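Long-range contacts in deacetylase EF_0837 (Enterococcus faecalis, PDB 2ICS), which is a binuclear zinc hydrolase of the amidohydrolase type that deacetylates acetyl-(R)-mandelate in vitro, though with very low efficiency: residues 85-96 against 110-121; 203-214 against 240-251. All coordinates share one frame; numbering follows the deposited sequence.

Overall arrangement
Both interactions pair neighbouring parallel strands of the TIM barrel and then follow the loops that leave their C-terminal ends, where the two zinc ions and adenine lie. Interaction 1 joins strands 83-89 and 110-114 of a beta-alpha-beta unit; interaction 2 joins 208-210 and 241-243, later in the chain. Their centres are about 17 Å apart and their nearest atoms about 6 Å, without touching. H60, a ligand of the first zinc, connects them indirectly: its side chain is about 3 Å from that of A89 in interaction 1 and also about 3 Å from that of T210 in interaction 2. Interaction 2 itself supplies a ligand of the second zinc, H211, whose side chain comes within about 4 Å of adenine.

Interaction 1: residues 85-96 against 110-121; sequences TVIDAGTTGAEN and NVFGLVNISKWG
E95 lays its CB over one face of the W120 indole, 3.6 Å from the centroid of the six-membered ring and 4° off its normal, a CH-pi contact between two loops past the strands. The bent E95 chain runs beside K119, with its CG against CB and CD of the lysine; the carboxylate stands at 74° to the indole plane. E95 N donates to K119 O (2.9 Å), in the carbonyl plane. N96 ND2 makes a longer bond to W120 O, meeting it from above the carbonyl plane.

Nearer the barrel, the N116 amide reaches back to G90. With CG anti to the backbone N (chi1 -157°), ND2 meets G90 O at 2.8 Å, in both the amide and carbonyl planes, while N116 N binds T92 O; N116 thus grips loop 90-92 by side chain and backbone, and its OD1 accepts from S118 N in an Asx turn. Water 1 accepts from T92 N and lies 2.7 Å from D88 OD1 and 3.0 Å from L114 O.

Strands 85-89 and 110-114 pair in parallel, as in F112 N to V86 O (2.9 Å). On one face T85 CG2 meets the edge of the F112 ring in its plane, and I87 CG2 packs against L114 CD1.

D88 accepts T91 N and T91 OG1 on syn lone pairs of its two oxygens; OD2 also takes C63 N. Having donated there, T91 OG1 can accept from ND1 of the zinc ligand H62, a second-shell bond that probably fixes the rotation of that imidazole, with D88 orienting the hydroxyl and polarising the ring at most indirectly.

Interaction 2: residues 203-214 against 240-251; sequences MEKGDVLTHCFN and VVFDIGHGTDSF. With ZN (zinc ion), chain C.
T210 OG1 and D243 CG each stand anti to their own backbone N (chi1 -163° and -178°), so that the two side chains run side by side, and T210 OG1 donates to the anti lone pair of D243 OD2 at 2.7 Å. OD2 also bonds S270.

H211 leaves strand 208-210 with positive phi. Its ND1 donates to G245 O (2.8 Å), in the ring plane and on a lone pair of the carbonyl, while NE2 binds the zinc ion at 2.2 Å. S250 OG lies 3.3 Å above one face of the imidazole, offset toward the rim, and T210 CG2 covers the opposite face over the centre. Water 4, H188 and the carbamate of modified K154 are also ligands of this zinc.

The strands pair in parallel, L209 N to V241 O and D243 N to L209 O, and C212 N goes on to D243 O. On the face that carries L209 and F242, L209 CD2 sits over the phenyl ring, 3.9 Å from its centroid and 14° off the normal. I244 CD1 touches F213 CD2, and water 3 joins F213 N to the carbonyls of I244 and S250.

Bonded at both nitrogens and covered on both faces, the imidazole of H211 is fixed in rotation. The G245 carbonyl would be expected to keep the proton on ND1, leaving the NE2 lone pair for zinc and probably making it a stronger donor. Its proton given to D243, T210 OG1 can accept from ND1 of zinc ligand H60, probably passing the influence of D243 to the other zinc site.

Interaction 1: residues 85-96 against 110-121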
loop_
_atom_site.group_PDB
_atom_site.type_symbol
_atom_site.label_atom_id
_atom_site.label_comp_id
_atom_site.label_asym_id
_atom_site.label_seq_id
_atom_site.Cartn_x
_atom_site.Cartn_y
_atom_site.Cartn_z
ATOM N N THR A 85 0.095 -9.328 -1.866
ATOM C CA THR A 85 -1.234 -8.720 -1.844
ATOM C C THR A 85 -1.187 -7.253 -2.275
ATOM O O THR A 85 -0.250 -6.526 -1.932
ATOM C CB THR A 85 -1.863 -8.798 -0.415
ATOM O OG1 THR A 85 -2.085 -10.168 -0.058
ATOM C CG2 THR A 85 -3.189 -8.062 -0.367
ATOM N N VAL A 86 -2.188 -6.829 -3.043
ATOM C CA VAL A 86 -2.271 -5.441 -3.478
ATOM C C VAL A 86 -3.694 -4.950 -3.287
ATOM O O VAL A 86 -4.653 -5.725 -3.359
ATOM C CB VAL A 86 -1.890 -5.243 -4.977
ATOM C CG1 VAL A 86 -0.417 -5.561 -5.194
ATOM C CG2 VAL A 86 -2.772 -6.111 -5.867
ATOM N N ILE A 87 -3.827 -3.658 -3.022
ATOM C CA ILE A 87 -5.129 -3.060 -2.843
ATOM C C ILE A 87 -5.265 -1.930 -3.843
ATOM O O ILE A 87 -4.524 -0.944 -3.789
ATOM C CB ILE A 87 -5.303 -2.489 -1.422
ATOM C CG1 ILE A 87 -4.960 -3.562 -0.381
ATOM C CG2 ILE A 87 -6.736 -2.001 -1.241
ATOM C CD1 ILE A 87 -5.117 -3.103 1.062
ATOM N N ASP A 88 -6.197 -2.087 -4.778
ATOM C CA ASP A 88 -6.440 -1.062 -5.779
ATOM C C ASP A 88 -7.112 0.126 -5.090
ATOM O O ASP A 88 -8.158 -0.028 -4.464
ATOM C CB ASP A 88 -7.327 -1.616 -6.886
ATOM C CG ASP A 88 -7.732 -0.555 -7.878
ATOM O OD1 ASP A 88 -8.666 0.215 -7.572
ATOM O OD2 ASP A 88 -7.099 -0.478 -8.956
ATOM N N ALA A 89 -6.511 1.307 -5.214
ATOM C CA ALA A 89 -7.027 2.504 -4.551
ATOM C C ALA A 89 -8.177 3.254 -5.226
ATOM O O ALA A 89 -8.028 4.412 -5.638
ATOM C CB ALA A 89 -5.876 3.473 -4.270
ATOM N N GLY A 90 -9.328 2.596 -5.332
ATOM C CA GLY A 90 -10.493 3.239 -5.916
ATOM C C GLY A 90 -10.520 3.487 -7.411
ATOM O O GLY A 90 -11.142 4.447 -7.871
ATOM N N THR A 91 -9.856 2.638 -8.180
ATOM C CA THR A 91 -9.870 2.810 -9.627
ATOM C C THR A 91 -11.314 2.692 -10.106
ATOM O O THR A 91 -11.730 3.373 -11.043
ATOM C CB THR A 91 -9.051 1.719 -10.339
ATOM O OG1 THR A 91 -7.686 1.784 -9.909
ATOM C CG2 THR A 91 -9.116 1.909 -11.851
ATOM N N THR A 92 -12.073 1.821 -9.446
ATOM C CA THR A 92 -13.463 1.581 -9.816
ATOM C C THR A 92 -14.459 2.015 -8.765
ATOM O O THR A 92 -14.147 2.089 -7.577
ATOM C CB THR A 92 -13.736 0.081 -10.079
ATOM O OG1 THR A 92 -13.603 -0.652 -8.853
ATOM C CG2 THR A 92 -12.762 -0.471 -11.097
ATOM N N GLY A 93 -15.671 2.294 -9.231
ATOM C CA GLY A 93 -16.756 2.678 -8.350
ATOM C C GLY A 93 -17.734 1.518 -8.359
ATOM O O GLY A 93 -17.466 0.494 -8.989
ATOM N N ALA A 94 -18.862 1.668 -7.678
ATOM C CA ALA A 94 -19.865 0.607 -7.615
ATOM C C ALA A 94 -20.319 0.112 -8.989
ATOM O O ALA A 94 -20.672 -1.053 -9.144
ATOM C CB ALA A 94 -21.074 1.089 -6.819
ATOM N N GLU A 95 -20.301 0.989 -9.986
ATOM C CA GLU A 95 -20.752 0.628 -11.325
ATOM C C GLU A 95 -19.800 -0.228 -12.157
ATOM O O GLU A 95 -20.215 -0.821 -13.156
ATOM C CB GLU A 95 -21.108 1.897 -12.105
ATOM C CG GLU A 95 -22.295 2.670 -11.531
ATOM C CD GLU A 95 -23.630 1.978 -11.776
ATOM O OE1 GLU A 95 -24.011 1.812 -12.958
ATOM O OE2 GLU A 95 -24.302 1.601 -10.790
ATOM N N ASN A 96 -18.530 -0.299 -11.770
ATOM C CA ASN A 96 -17.584 -1.103 -12.536
ATOM C C ASN A 96 -16.683 -2.019 -11.713
ATOM O O ASN A 96 -15.848 -2.732 -12.262
ATOM C CB ASN A 96 -16.735 -0.199 -13.441
ATOM C CG ASN A 96 -16.200 1.040 -12.720
ATOM O OD1 ASN A 96 -16.546 1.315 -11.567
ATOM N ND2 ASN A 96 -15.359 1.799 -13.413
ATOM N N ASN A 110 -2.893 -11.753 -4.608
ATOM C CA ASN A 110 -4.167 -11.530 -3.937
ATOM C C ASN A 110 -4.494 -10.078 -4.246
ATOM O O ASN A 110 -3.654 -9.196 -4.056
ATOM C CB ASN A 110 -4.052 -11.710 -2.420
ATOM C CG ASN A 110 -3.658 -13.113 -2.027
ATOM O OD1 ASN A 110 -4.195 -14.085 -2.551
ATOM N ND2 ASN A 110 -2.720 -13.229 -1.094
ATOM N N VAL A 111 -5.702 -9.828 -4.732
ATOM C CA VAL A 111 -6.107 -8.475 -5.072
ATOM C C VAL A 111 -7.360 -8.038 -4.335
ATOM O O VAL A 111 -8.404 -8.682 -4.430
ATOM C CB VAL A 111 -6.375 -8.334 -6.587
ATOM C CG1 VAL A 111 -6.828 -6.921 -6.910
ATOM C CG2 VAL A 111 -5.116 -8.685 -7.374
ATOM N N PHE A 112 -7.241 -6.949 -3.586
ATOM C CA PHE A 112 -8.372 -6.382 -2.866
ATOM C C PHE A 112 -8.545 -4.992 -3.443
ATOM O O PHE A 112 -7.705 -4.530 -4.222
ATOM C CB PHE A 112 -8.083 -6.290 -1.373
ATOM C CG PHE A 112 -7.912 -7.623 -0.714
ATOM C CD1 PHE A 112 -9.018 -8.436 -0.462
ATOM C CD2 PHE A 112 -6.646 -8.083 -0.372
ATOM C CE1 PHE A 112 -8.866 -9.689 0.122
ATOM C CE2 PHE A 112 -6.480 -9.335 0.213
ATOM C CZ PHE A 112 -7.596 -10.142 0.462
ATOM N N GLY A 113 -9.626 -4.324 -3.077
ATOM C CA GLY A 113 -9.828 -2.993 -3.601
ATOM C C GLY A 113 -10.662 -2.092 -2.724
ATOM O O GLY A 113 -11.412 -2.552 -1.867
ATOM N N LEU A 114 -10.486 -0.794 -2.933
ATOM C CA LEU A 114 -11.238 0.235 -2.236
ATOM C C LEU A 114 -12.225 0.702 -3.286
ATOM O O LEU A 114 -11.862 0.854 -4.451
ATOM C CB LEU A 114 -10.334 1.408 -1.860
ATOM C CG LEU A 114 -9.560 1.387 -0.544
ATOM C CD1 LEU A 114 -9.266 -0.039 -0.092
ATOM C CD2 LEU A 114 -8.284 2.200 -0.739
ATOM N N VAL A 115 -13.473 0.918 -2.897
ATOM C CA VAL A 115 -14.458 1.380 -3.858
ATOM C C VAL A 115 -14.475 2.899 -3.826
ATOM O O VAL A 115 -14.556 3.502 -2.761
ATOM C CB VAL A 115 -15.868 0.817 -3.543
ATOM C CG1 VAL A 115 -16.254 1.145 -2.117
ATOM C CG2 VAL A 115 -16.887 1.392 -4.516
ATOM N N ASN A 116 -14.364 3.511 -4.997
ATOM C CA ASN A 116 -14.369 4.966 -5.109
ATOM C C ASN A 116 -15.769 5.419 -4.737
ATOM O O ASN A 116 -16.739 4.782 -5.131
ATOM C CB ASN A 116 -14.070 5.375 -6.552
ATOM C CG ASN A 116 -13.510 6.778 -6.665
ATOM O OD1 ASN A 116 -14.102 7.749 -6.186
ATOM N ND2 ASN A 116 -12.357 6.892 -7.316
ATOM N N ILE A 117 -15.892 6.508 -3.987
ATOM C CA ILE A 117 -17.220 6.982 -3.615
ATOM C C ILE A 117 -17.995 7.457 -4.842
ATOM O O ILE A 117 -19.211 7.627 -4.784
ATOM C CB ILE A 117 -17.152 8.112 -2.574
ATOM C CG1 ILE A 117 -16.312 9.274 -3.107
ATOM C CG2 ILE A 117 -16.581 7.568 -1.278
ATOM C CD1 ILE A 117 -16.329 10.490 -2.210
ATOM N N SER A 118 -17.286 7.672 -5.949
ATOM C CA SER A 118 -17.916 8.085 -7.206
ATOM C C SER A 118 -18.172 6.794 -7.999
ATOM O O SER A 118 -17.230 6.089 -8.366
ATOM C CB SER A 118 -16.984 9.010 -7.988
ATOM O OG SER A 118 -17.655 9.575 -9.099
ATOM N N LYS A 119 -19.442 6.496 -8.265
ATOM C CA LYS A 119 -19.832 5.262 -8.953
ATOM C C LYS A 119 -19.034 4.760 -10.158
ATOM O O LYS A 119 -18.987 3.552 -10.394
ATOM C CB LYS A 119 -21.322 5.301 -9.320
ATOM C CG LYS A 119 -21.757 6.364 -10.323
ATOM C CD LYS A 119 -23.197 6.074 -10.768
ATOM C CE LYS A 119 -23.772 7.140 -11.697
ATOM N NZ LYS A 119 -24.227 8.359 -10.961
ATOM N N TRP A 120 -18.411 5.648 -10.926
ATOM C CA TRP A 120 -17.637 5.178 -12.073
ATOM C C TRP A 120 -16.133 5.183 -11.827
ATOM O O TRP A 120 -15.343 4.985 -12.748
ATOM C CB TRP A 120 -17.959 6.002 -13.326
ATOM C CG TRP A 120 -19.352 5.769 -13.830
ATOM C CD1 TRP A 120 -20.432 6.586 -13.665
ATOM C CD2 TRP A 120 -19.825 4.612 -14.526
ATOM N NE1 TRP A 120 -21.553 6.007 -14.212
ATOM C CE2 TRP A 120 -21.207 4.794 -14.747
ATOM C CE3 TRP A 120 -19.214 3.434 -14.982
ATOM C CZ2 TRP A 120 -21.993 3.841 -15.406
ATOM C CZ3 TRP A 120 -19.997 2.485 -15.639
ATOM C CH2 TRP A 120 -21.374 2.696 -15.844
ATOM N N GLY A 121 -15.735 5.393 -10.580
ATOM C CA GLY A 121 -14.320 5.411 -10.273
ATOM C C GLY A 121 -13.601 6.582 -10.918
ATOM O O GLY A 121 -14.145 7.679 -11.033
HETATM O O HOH W 1 -11.329 0.088 -7.279
HETATM O O HOH W 2 -19.105 3.961 -6.219
#

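Interaction 2: residues 203-214 against 240-251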
loop_
_atom_site.group_PDB
_atom_site.type_symbol
_atom_site.label_atom_id
_atom_site.label_comp_id
_atom_site.label_asym_id
_atom_site.label_seq_id
_atom_site.Cartn_x
_atom_site.Cartn_y
_atom_site.Cartn_z
HETATM N N MSE A 203 -10.677 14.154 9.173
HETATM C CA MSE A 203 -10.216 12.774 9.298
HETATM C C MSE A 203 -10.001 12.371 10.753
HETATM O O MSE A 203 -9.660 13.197 11.599
HETATM C CB MSE A 203 -8.927 12.577 8.495
HETATM C CG MSE A 203 -9.116 12.807 7.002
HETATM SE SE MSE A 203 -7.511 12.528 5.967
HETATM C CE MSE A 203 -6.709 14.239 6.204
ATOM N N GLU A 204 -10.198 11.089 11.034
ATOM C CA GLU A 204 -10.045 10.569 12.387
ATOM C C GLU A 204 -9.038 9.426 12.426
ATOM O O GLU A 204 -8.605 8.926 11.383
ATOM C CB GLU A 204 -11.396 10.062 12.902
ATOM C CG GLU A 204 -12.519 11.091 12.850
ATOM C CD GLU A 204 -13.873 10.492 13.194
ATOM O OE1 GLU A 204 -14.333 9.591 12.460
ATOM O OE2 GLU A 204 -14.478 10.919 14.199
ATOM N N LYS A 205 -8.669 9.016 13.638
ATOM C CA LYS A 205 -7.740 7.911 13.810
ATOM C C LYS A 205 -8.263 6.747 12.978
ATOM O O LYS A 205 -9.457 6.446 13.012
ATOM C CB LYS A 205 -7.673 7.493 15.279
ATOM C CG LYS A 205 -6.781 6.285 15.524
ATOM C CD LYS A 205 -6.853 5.820 16.972
ATOM C CE LYS A 205 -5.985 4.589 17.192
ATOM N NZ LYS A 205 -6.063 4.084 18.595
ATOM N N GLY A 206 -7.378 6.103 12.223
ATOM C CA GLY A 206 -7.802 4.984 11.402
ATOM C C GLY A 206 -7.969 5.363 9.943
ATOM O O GLY A 206 -7.853 4.509 9.062
ATOM N N ASP A 207 -8.268 6.634 9.682
ATOM C CA ASP A 207 -8.418 7.096 8.307
ATOM C C ASP A 207 -7.012 7.146 7.734
ATOM O O ASP A 207 -6.078 7.599 8.399
ATOM C CB ASP A 207 -9.063 8.488 8.256
ATOM C CG ASP A 207 -10.539 8.471 8.652
ATOM O OD1 ASP A 207 -11.219 7.452 8.394
ATOM O OD2 ASP A 207 -11.023 9.486 9.205
ATOM N N VAL A 208 -6.859 6.681 6.501
ATOM C CA VAL A 208 -5.555 6.644 5.865
ATOM C C VAL A 208 -5.307 7.834 4.954
ATOM O O VAL A 208 -6.047 8.070 4.002
ATOM C CB VAL A 208 -5.386 5.329 5.052
ATOM C CG1 VAL A 208 -3.978 5.244 4.476
ATOM C CG2 VAL A 208 -5.671 4.118 5.945
ATOM N N LEU A 209 -4.254 8.585 5.262
ATOM C CA LEU A 209 -3.867 9.748 4.473
ATOM C C LEU A 209 -2.770 9.296 3.514
ATOM O O LEU A 209 -1.635 9.083 3.940
ATOM C CB LEU A 209 -3.313 10.836 5.394
ATOM C CG LEU A 209 -2.801 12.109 4.724
ATOM C CD1 LEU A 209 -4.003 12.932 4.295
ATOM C CD2 LEU A 209 -1.915 12.907 5.679
ATOM N N THR A 210 -3.087 9.138 2.230
ATOM C CA THR A 210 -2.067 8.699 1.285
ATOM C C THR A 210 -1.402 9.919 0.624
ATOM O O THR A 210 -1.939 11.030 0.680
ATOM C CB THR A 210 -2.669 7.698 0.246
ATOM O OG1 THR A 210 -1.613 6.989 -0.418
ATOM C CG2 THR A 210 -3.537 8.416 -0.766
ATOM N N HIS A 211 -0.223 9.716 0.034
ATOM C CA HIS A 211 0.555 10.798 -0.578
ATOM C C HIS A 211 1.045 11.720 0.541
ATOM O O HIS A 211 1.301 12.907 0.327
ATOM C CB HIS A 211 -0.291 11.633 -1.549
ATOM C CG HIS A 211 -0.927 10.841 -2.644
ATOM N ND1 HIS A 211 -0.330 9.770 -3.273
ATOM C CD2 HIS A 211 -2.117 11.019 -3.271
ATOM C CE1 HIS A 211 -1.153 9.348 -4.237
ATOM N NE2 HIS A 211 -2.251 10.075 -4.274
ATOM N N CYS A 212 1.186 11.162 1.739
ATOM C CA CYS A 212 1.585 11.937 2.910
ATOM C C CYS A 212 2.827 12.821 2.779
ATOM O O CYS A 212 2.874 13.895 3.375
ATOM C CB CYS A 212 1.730 11.012 4.125
ATOM S SG CYS A 212 3.085 9.808 4.053
ATOM N N PHE A 213 3.833 12.383 2.024
ATOM C CA PHE A 213 5.032 13.194 1.867
ATOM C C PHE A 213 5.156 13.845 0.495
ATOM O O PHE A 213 6.254 13.936 -0.049
ATOM C CB PHE A 213 6.297 12.372 2.157
ATOM C CG PHE A 213 6.393 11.860 3.577
ATOM C CD1 PHE A 213 5.788 12.545 4.633
ATOM C CD2 PHE A 213 7.101 10.693 3.857
ATOM C CE1 PHE A 213 5.884 12.075 5.944
ATOM C CE2 PHE A 213 7.205 10.213 5.163
ATOM C CZ PHE A 213 6.598 10.902 6.209
ATOM N N ASN A 214 4.040 14.301 -0.072
ATOM C CA ASN A 214 4.108 14.954 -1.373
ATOM C C ASN A 214 4.731 16.336 -1.166
ATOM O O ASN A 214 4.623 16.916 -0.084
ATOM C CB ASN A 214 2.718 15.068 -2.017
ATOM C CG ASN A 214 1.818 16.070 -1.319
ATOM O OD1 ASN A 214 0.801 15.700 -0.716
ATOM N ND2 ASN A 214 2.174 17.345 -1.403
ATOM N N VAL A 240 -4.153 9.624 12.581
ATOM C CA VAL A 240 -4.410 9.547 11.145
ATOM C C VAL A 240 -3.216 8.783 10.561
ATOM O O VAL A 240 -2.062 9.149 10.797
ATOM C CB VAL A 240 -4.491 10.953 10.499
ATOM C CG1 VAL A 240 -4.757 10.823 9.004
ATOM C CG2 VAL A 240 -5.599 11.772 11.164
ATOM N N VAL A 241 -3.490 7.721 9.810
ATOM C CA VAL A 241 -2.431 6.895 9.229
ATOM C C VAL A 241 -1.788 7.487 7.969
ATOM O O VAL A 241 -2.431 7.619 6.930
ATOM C CB VAL A 241 -2.974 5.487 8.909
ATOM C CG1 VAL A 241 -1.845 4.577 8.427
ATOM C CG2 VAL A 241 -3.640 4.900 10.146
ATOM N N PHE A 242 -0.509 7.839 8.073
ATOM C CA PHE A 242 0.228 8.411 6.951
ATOM C C PHE A 242 0.736 7.314 6.013
ATOM O O PHE A 242 1.563 6.483 6.395
ATOM C CB PHE A 242 1.403 9.245 7.467
ATOM C CG PHE A 242 1.011 10.612 7.976
ATOM C CD1 PHE A 242 -0.180 10.806 8.672
ATOM C CD2 PHE A 242 1.854 11.704 7.784
ATOM C CE1 PHE A 242 -0.524 12.067 9.168
ATOM C CE2 PHE A 242 1.518 12.970 8.278
ATOM C CZ PHE A 242 0.330 13.151 8.970
ATOM N N ASP A 243 0.226 7.319 4.787
ATOM C CA ASP A 243 0.595 6.325 3.779
ATOM C C ASP A 243 1.369 7.038 2.670
ATOM O O ASP A 243 0.956 8.100 2.213
ATOM C CB ASP A 243 -0.687 5.686 3.227
ATOM C CG ASP A 243 -0.421 4.609 2.194
ATOM O OD1 ASP A 243 0.045 3.504 2.561
ATOM O OD2 ASP A 243 -0.692 4.871 1.005
ATOM N N ILE A 244 2.483 6.454 2.240
ATOM C CA ILE A 244 3.321 7.045 1.194
ATOM C C ILE A 244 2.643 7.280 -0.164
ATOM O O ILE A 244 2.606 8.409 -0.645
ATOM C CB ILE A 244 4.602 6.198 0.952
ATOM C CG1 ILE A 244 5.482 6.196 2.207
ATOM C CG2 ILE A 244 5.400 6.772 -0.226
ATOM C CD1 ILE A 244 6.045 7.559 2.572
ATOM N N GLY A 245 2.122 6.223 -0.787
ATOM C CA GLY A 245 1.485 6.366 -2.091
ATOM C C GLY A 245 2.360 7.181 -3.036
ATOM O O GLY A 245 1.893 8.146 -3.636
ATOM N N HIS A 246 3.623 6.778 -3.175
ATOM C CA HIS A 246 4.609 7.485 -4.003
ATOM C C HIS A 246 4.052 8.150 -5.253
ATOM O O HIS A 246 4.057 9.379 -5.364
ATOM C CB HIS A 246 5.754 6.550 -4.400
ATOM C CG HIS A 246 6.942 7.267 -4.972
ATOM N ND1 HIS A 246 6.863 8.047 -6.106
ATOM C CD2 HIS A 246 8.228 7.341 -4.554
ATOM C CE1 HIS A 246 8.051 8.570 -6.362
ATOM N NE2 HIS A 246 8.897 8.158 -5.436
ATOM N N GLY A 247 3.591 7.339 -6.202
ATOM C CA GLY A 247 3.020 7.885 -7.417
ATOM C C GLY A 247 3.952 8.729 -8.271
ATOM O O GLY A 247 5.119 8.952 -7.946
ATOM N N THR A 248 3.420 9.199 -9.389
ATOM C CA THR A 248 4.185 10.014 -10.309
ATOM C C THR A 248 4.526 11.377 -9.715
ATOM O O THR A 248 5.592 11.919 -9.988
ATOM C CB THR A 248 3.410 10.204 -11.631
ATOM O OG1 THR A 248 3.151 8.920 -12.208
ATOM C CG2 THR A 248 4.211 11.050 -12.623
ATOM N N ASP A 249 3.645 11.922 -8.883
ATOM C CA ASP A 249 3.901 13.238 -8.304
ATOM C C ASP A 249 3.637 13.383 -6.815
ATOM O O ASP A 249 3.489 14.500 -6.330
ATOM C CB ASP A 249 3.078 14.294 -9.046
ATOM C CG ASP A 249 3.613 14.574 -10.441
ATOM O OD1 ASP A 249 4.800 14.972 -10.563
ATOM O OD2 ASP A 249 2.849 14.399 -11.411
ATOM N N SER A 250 3.617 12.286 -6.070
ATOM C CA SER A 250 3.297 12.402 -4.657
ATOM C C SER A 250 4.344 12.102 -3.589
ATOM O O SER A 250 4.001 12.025 -2.405
ATOM C CB SER A 250 2.032 11.590 -4.386
ATOM O OG SER A 250 0.996 12.022 -5.254
ATOM N N PHE A 251 5.604 11.931 -3.978
ATOM C CA PHE A 251 6.654 11.671 -2.993
ATOM C C PHE A 251 7.859 12.582 -3.183
ATOM O O PHE A 251 8.489 12.589 -4.236
ATOM C CB PHE A 251 7.123 10.216 -3.037
ATOM C CG PHE A 251 8.246 9.928 -2.079
ATOM C CD1 PHE A 251 8.013 9.882 -0.709
ATOM C CD2 PHE A 251 9.552 9.769 -2.541
ATOM C CE1 PHE A 251 9.063 9.687 0.193
ATOM C CE2 PHE A 251 10.613 9.575 -1.648
ATOM C CZ PHE A 251 10.365 9.534 -0.276
HETATM ZN ZN ZN C . -3.924 9.752 -5.649
HETATM O O HOH W 3 4.456 10.530 -0.071
HETATM O O HOH W 4 -2.657 8.155 -6.568
#